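Long-range contact in glycerol dehydrogenase (Schizosaccharomyces pombe, PDB 1TA9), which oxidises glycerol to dihydroxyacetone with NAD(+), using a zinc ion, and so serves the assimilation of glycerol: residues Ala266-Ala278 / Ala290-Ser302. Sequence-based numbering, arbitrary orientation.
Sequences ACKDTLEKYALSA and AFENVVEANTLMS
Ala278 CB presses against Val294 CG2 at only 3.3 Å, tighter than usual for two carbons, and the short side chain lets the helices close in until the CA atoms of Ala278 and Phe291 stand 3.9 Å apart. The same methyl of Val294 rests against the backbone oxygen of Tyr274, while Ala290 CB packs beside Ser277 OG and against Tyr274 CD1. No direct hydrogen bond crosses between the two segments, which meet by van der Waals packing.

Asn293 supplies a polar element: its ND2 sits 3.4 Å above the centre of the Tyr274 ring, the amide plane turned 62° from the ring, and Lys273 CB lies against the opposite face. Asp349 of a third subunit accepts from Asn293 ND2 and, through its backbone oxygen, bonds Tyr274 OH, which ties this ring–amide pair to an oligomer interface.

The segments belong to consecutive helices, 258-284 and 289-307, of the all-helical part that follows the dinucleotide-binding region in iron-containing alcohol dehydrogenases; the axes of the two segments cross steeply at 118°, coming within 7.9 Å of each other at closest approach.

At the other end of the contact, Met301, bent at chi3 (-124°), brings SD to 3.5 Å from Ala266 O and swings CE against Thr270 OG1. That hydroxyl, set beside its own backbone N, donates to Ala266 O at 2.7 Å, whereas CG2 reaches Ala297 CB. Cys267 SG touches CB of Ser302, a residue whose OG hydrogen-bonds Asp182, a ligand of the bound potassium ion.

In contrast to this buried packing, the solvent side of 266-278 is marked by the partly exposed Lys268 and the exposed Glu272, neither of which touches 290-302.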
# COMPACT_ATOMS: atom_id res chain seq x y z
N ALA B 266 -5.59 -18.45 15.24
CA ALA B 266 -5.65 -17.74 16.51
C ALA B 266 -4.39 -18.05 17.31
O ALA B 266 -3.81 -17.17 17.95
CB ALA B 266 -6.90 -18.17 17.29
N CYS B 267 -3.98 -19.31 17.25
CA CYS B 267 -2.77 -19.74 17.95
C CYS B 267 -1.56 -18.97 17.41
O CYS B 267 -0.83 -18.33 18.17
CB CYS B 267 -2.57 -21.24 17.74
SG CYS B 267 -1.18 -21.95 18.64
N LYS B 268 -1.35 -19.04 16.10
CA LYS B 268 -0.23 -18.36 15.45
C LYS B 268 -0.20 -16.87 15.79
O LYS B 268 0.83 -16.33 16.19
CB LYS B 268 -0.34 -18.53 13.93
CG LYS B 268 0.72 -17.80 13.12
CD LYS B 268 0.45 -17.96 11.63
CE LYS B 268 1.58 -17.40 10.77
NZ LYS B 268 1.71 -15.93 10.90
N ASP B 269 -1.34 -16.20 15.62
CA ASP B 269 -1.45 -14.77 15.89
C ASP B 269 -1.16 -14.39 17.33
O ASP B 269 -0.50 -13.38 17.60
CB ASP B 269 -2.84 -14.27 15.52
CG ASP B 269 -3.07 -14.21 14.02
OD1 ASP B 269 -4.18 -13.83 13.61
OD2 ASP B 269 -2.14 -14.55 13.25
N THR B 270 -1.67 -15.19 18.26
CA THR B 270 -1.48 -14.91 19.68
C THR B 270 -0.01 -15.05 20.08
O THR B 270 0.52 -14.23 20.86
CB THR B 270 -2.34 -15.86 20.54
OG1 THR B 270 -3.72 -15.66 20.19
CG2 THR B 270 -2.15 -15.58 22.03
N LEU B 271 0.66 -16.06 19.56
CA LEU B 271 2.07 -16.26 19.88
C LEU B 271 2.89 -15.09 19.34
O LEU B 271 3.78 -14.58 20.02
CB LEU B 271 2.57 -17.57 19.28
CG LEU B 271 1.96 -18.85 19.83
CD1 LEU B 271 2.53 -20.03 19.06
CD2 LEU B 271 2.26 -18.98 21.33
N GLU B 272 2.59 -14.67 18.12
CA GLU B 272 3.31 -13.56 17.51
C GLU B 272 3.19 -12.29 18.35
O GLU B 272 4.16 -11.55 18.52
CB GLU B 272 2.79 -13.30 16.10
CG GLU B 272 3.35 -14.26 15.06
CD GLU B 272 2.86 -13.98 13.65
OE1 GLU B 272 2.77 -12.79 13.27
OE2 GLU B 272 2.59 -14.94 12.91
N LYS B 273 2.01 -12.04 18.88
CA LYS B 273 1.78 -10.84 19.68
C LYS B 273 2.26 -10.94 21.12
O LYS B 273 2.85 -9.99 21.65
CB LYS B 273 0.29 -10.49 19.71
CG LYS B 273 -0.32 -10.04 18.40
CD LYS B 273 -1.82 -9.80 18.59
CE LYS B 273 -2.50 -9.34 17.31
NZ LYS B 273 -3.96 -9.14 17.54
N TYR B 274 2.04 -12.09 21.74
CA TYR B 274 2.34 -12.25 23.16
C TYR B 274 3.37 -13.27 23.66
O TYR B 274 3.63 -13.32 24.85
CB TYR B 274 1.02 -12.50 23.89
CG TYR B 274 -0.03 -11.45 23.61
CD1 TYR B 274 0.07 -10.18 24.18
CD2 TYR B 274 -1.10 -11.72 22.75
CE1 TYR B 274 -0.88 -9.20 23.90
CE2 TYR B 274 -2.06 -10.73 22.47
CZ TYR B 274 -1.93 -9.48 23.05
OH TYR B 274 -2.87 -8.49 22.80
N ALA B 275 3.95 -14.07 22.78
CA ALA B 275 4.91 -15.07 23.26
C ALA B 275 6.04 -14.52 24.13
O ALA B 275 6.29 -15.03 25.23
CB ALA B 275 5.49 -15.85 22.08
N LEU B 276 6.74 -13.49 23.65
CA LEU B 276 7.85 -12.94 24.43
C LEU B 276 7.40 -12.23 25.70
O LEU B 276 8.09 -12.28 26.71
CB LEU B 276 8.69 -11.98 23.57
CG LEU B 276 9.83 -11.27 24.31
CD1 LEU B 276 10.66 -12.28 25.11
CD2 LEU B 276 10.70 -10.53 23.31
N SER B 277 6.25 -11.56 25.66
CA SER B 277 5.77 -10.87 26.85
C SER B 277 5.32 -11.90 27.90
O SER B 277 5.46 -11.67 29.09
CB SER B 277 4.65 -9.87 26.52
OG SER B 277 3.69 -10.39 25.62
N ALA B 278 4.81 -13.04 27.44
CA ALA B 278 4.39 -14.10 28.36
C ALA B 278 5.64 -14.71 28.99
O ALA B 278 5.67 -15.02 30.18
CB ALA B 278 3.62 -15.18 27.60
N ALA B 290 -1.16 -10.96 29.06
CA ALA B 290 -0.32 -11.46 27.98
C ALA B 290 0.07 -12.91 28.28
O ALA B 290 0.01 -13.78 27.41
CB ALA B 290 0.93 -10.59 27.85
N PHE B 291 0.47 -13.17 29.53
CA PHE B 291 0.84 -14.51 29.96
C PHE B 291 -0.37 -15.42 29.81
O PHE B 291 -0.28 -16.52 29.27
CB PHE B 291 1.29 -14.50 31.43
CG PHE B 291 1.48 -15.88 32.02
CD1 PHE B 291 2.59 -16.65 31.67
CD2 PHE B 291 0.56 -16.39 32.93
CE1 PHE B 291 2.77 -17.92 32.22
CE2 PHE B 291 0.74 -17.66 33.49
CZ PHE B 291 1.85 -18.43 33.13
N GLU B 292 -1.52 -14.96 30.31
CA GLU B 292 -2.74 -15.75 30.21
C GLU B 292 -3.11 -16.04 28.75
O GLU B 292 -3.64 -17.11 28.44
CB GLU B 292 -3.90 -15.01 30.89
CG GLU B 292 -3.71 -14.79 32.39
CD GLU B 292 -4.53 -15.74 33.25
OE1 GLU B 292 -4.36 -15.73 34.49
OE2 GLU B 292 -5.37 -16.50 32.70
N ASN B 293 -2.82 -15.10 27.85
CA ASN B 293 -3.14 -15.31 26.44
C ASN B 293 -2.35 -16.48 25.87
O ASN B 293 -2.88 -17.29 25.10
CB ASN B 293 -2.82 -14.06 25.61
CG ASN B 293 -3.76 -12.91 25.90
OD1 ASN B 293 -4.87 -13.11 26.39
ND2 ASN B 293 -3.33 -11.70 25.56
N VAL B 294 -1.08 -16.56 26.25
CA VAL B 294 -0.22 -17.63 25.76
C VAL B 294 -0.59 -18.97 26.40
O VAL B 294 -0.42 -20.02 25.79
CB VAL B 294 1.27 -17.29 25.98
CG1 VAL B 294 2.16 -18.45 25.56
CG2 VAL B 294 1.62 -16.04 25.17
N VAL B 295 -1.08 -18.93 27.63
CA VAL B 295 -1.50 -20.18 28.27
C VAL B 295 -2.67 -20.69 27.43
O VAL B 295 -2.77 -21.89 27.14
CB VAL B 295 -1.95 -19.97 29.73
CG1 VAL B 295 -2.64 -21.23 30.25
CG2 VAL B 295 -0.73 -19.66 30.61
N GLU B 296 -3.55 -19.78 27.01
CA GLU B 296 -4.69 -20.19 26.19
C GLU B 296 -4.20 -20.70 24.82
O GLU B 296 -4.69 -21.70 24.31
CB GLU B 296 -5.70 -19.05 25.97
CG GLU B 296 -6.94 -19.54 25.22
CD GLU B 296 -7.82 -18.44 24.65
OE1 GLU B 296 -8.53 -18.73 23.66
OE2 GLU B 296 -7.82 -17.31 25.17
N ALA B 297 -3.23 -20.01 24.24
CA ALA B 297 -2.70 -20.41 22.94
C ALA B 297 -2.02 -21.78 23.01
O ALA B 297 -2.20 -22.63 22.14
CB ALA B 297 -1.71 -19.37 22.42
N ASN B 298 -1.24 -21.98 24.07
CA ASN B 298 -0.52 -23.24 24.25
C ASN B 298 -1.43 -24.42 24.55
O ASN B 298 -1.10 -25.56 24.23
CB ASN B 298 0.48 -23.11 25.42
CG ASN B 298 1.72 -22.34 25.05
OD1 ASN B 298 1.81 -21.75 23.97
ND2 ASN B 298 2.69 -22.32 25.96
N THR B 299 -2.56 -24.15 25.18
CA THR B 299 -3.48 -25.21 25.58
C THR B 299 -4.73 -25.35 24.72
O THR B 299 -4.88 -26.34 24.00
CB THR B 299 -3.90 -25.02 27.05
OG1 THR B 299 -2.76 -24.57 27.81
CG2 THR B 299 -4.39 -26.33 27.64
N LEU B 300 -5.62 -24.37 24.80
CA LEU B 300 -6.86 -24.43 24.03
C LEU B 300 -6.69 -24.28 22.52
O LEU B 300 -7.10 -25.16 21.75
CB LEU B 300 -7.85 -23.37 24.52
CG LEU B 300 -9.21 -23.29 23.82
CD1 LEU B 300 -10.00 -24.57 24.06
CD2 LEU B 300 -9.97 -22.08 24.35
N MET B 301 -6.08 -23.18 22.09
CA MET B 301 -5.90 -22.94 20.66
C MET B 301 -5.04 -24.00 19.97
O MET B 301 -5.45 -24.58 18.96
CB MET B 301 -5.29 -21.56 20.43
CG MET B 301 -6.17 -20.41 20.90
SD MET B 301 -5.36 -18.84 20.60
CE MET B 301 -5.34 -18.10 22.27
N SER B 302 -3.86 -24.26 20.50
CA SER B 302 -3.00 -25.25 19.89
C SER B 302 -3.69 -26.62 19.91
O SER B 302 -3.62 -27.37 18.94
CB SER B 302 -1.67 -25.31 20.63
OG SER B 302 -0.75 -26.10 19.90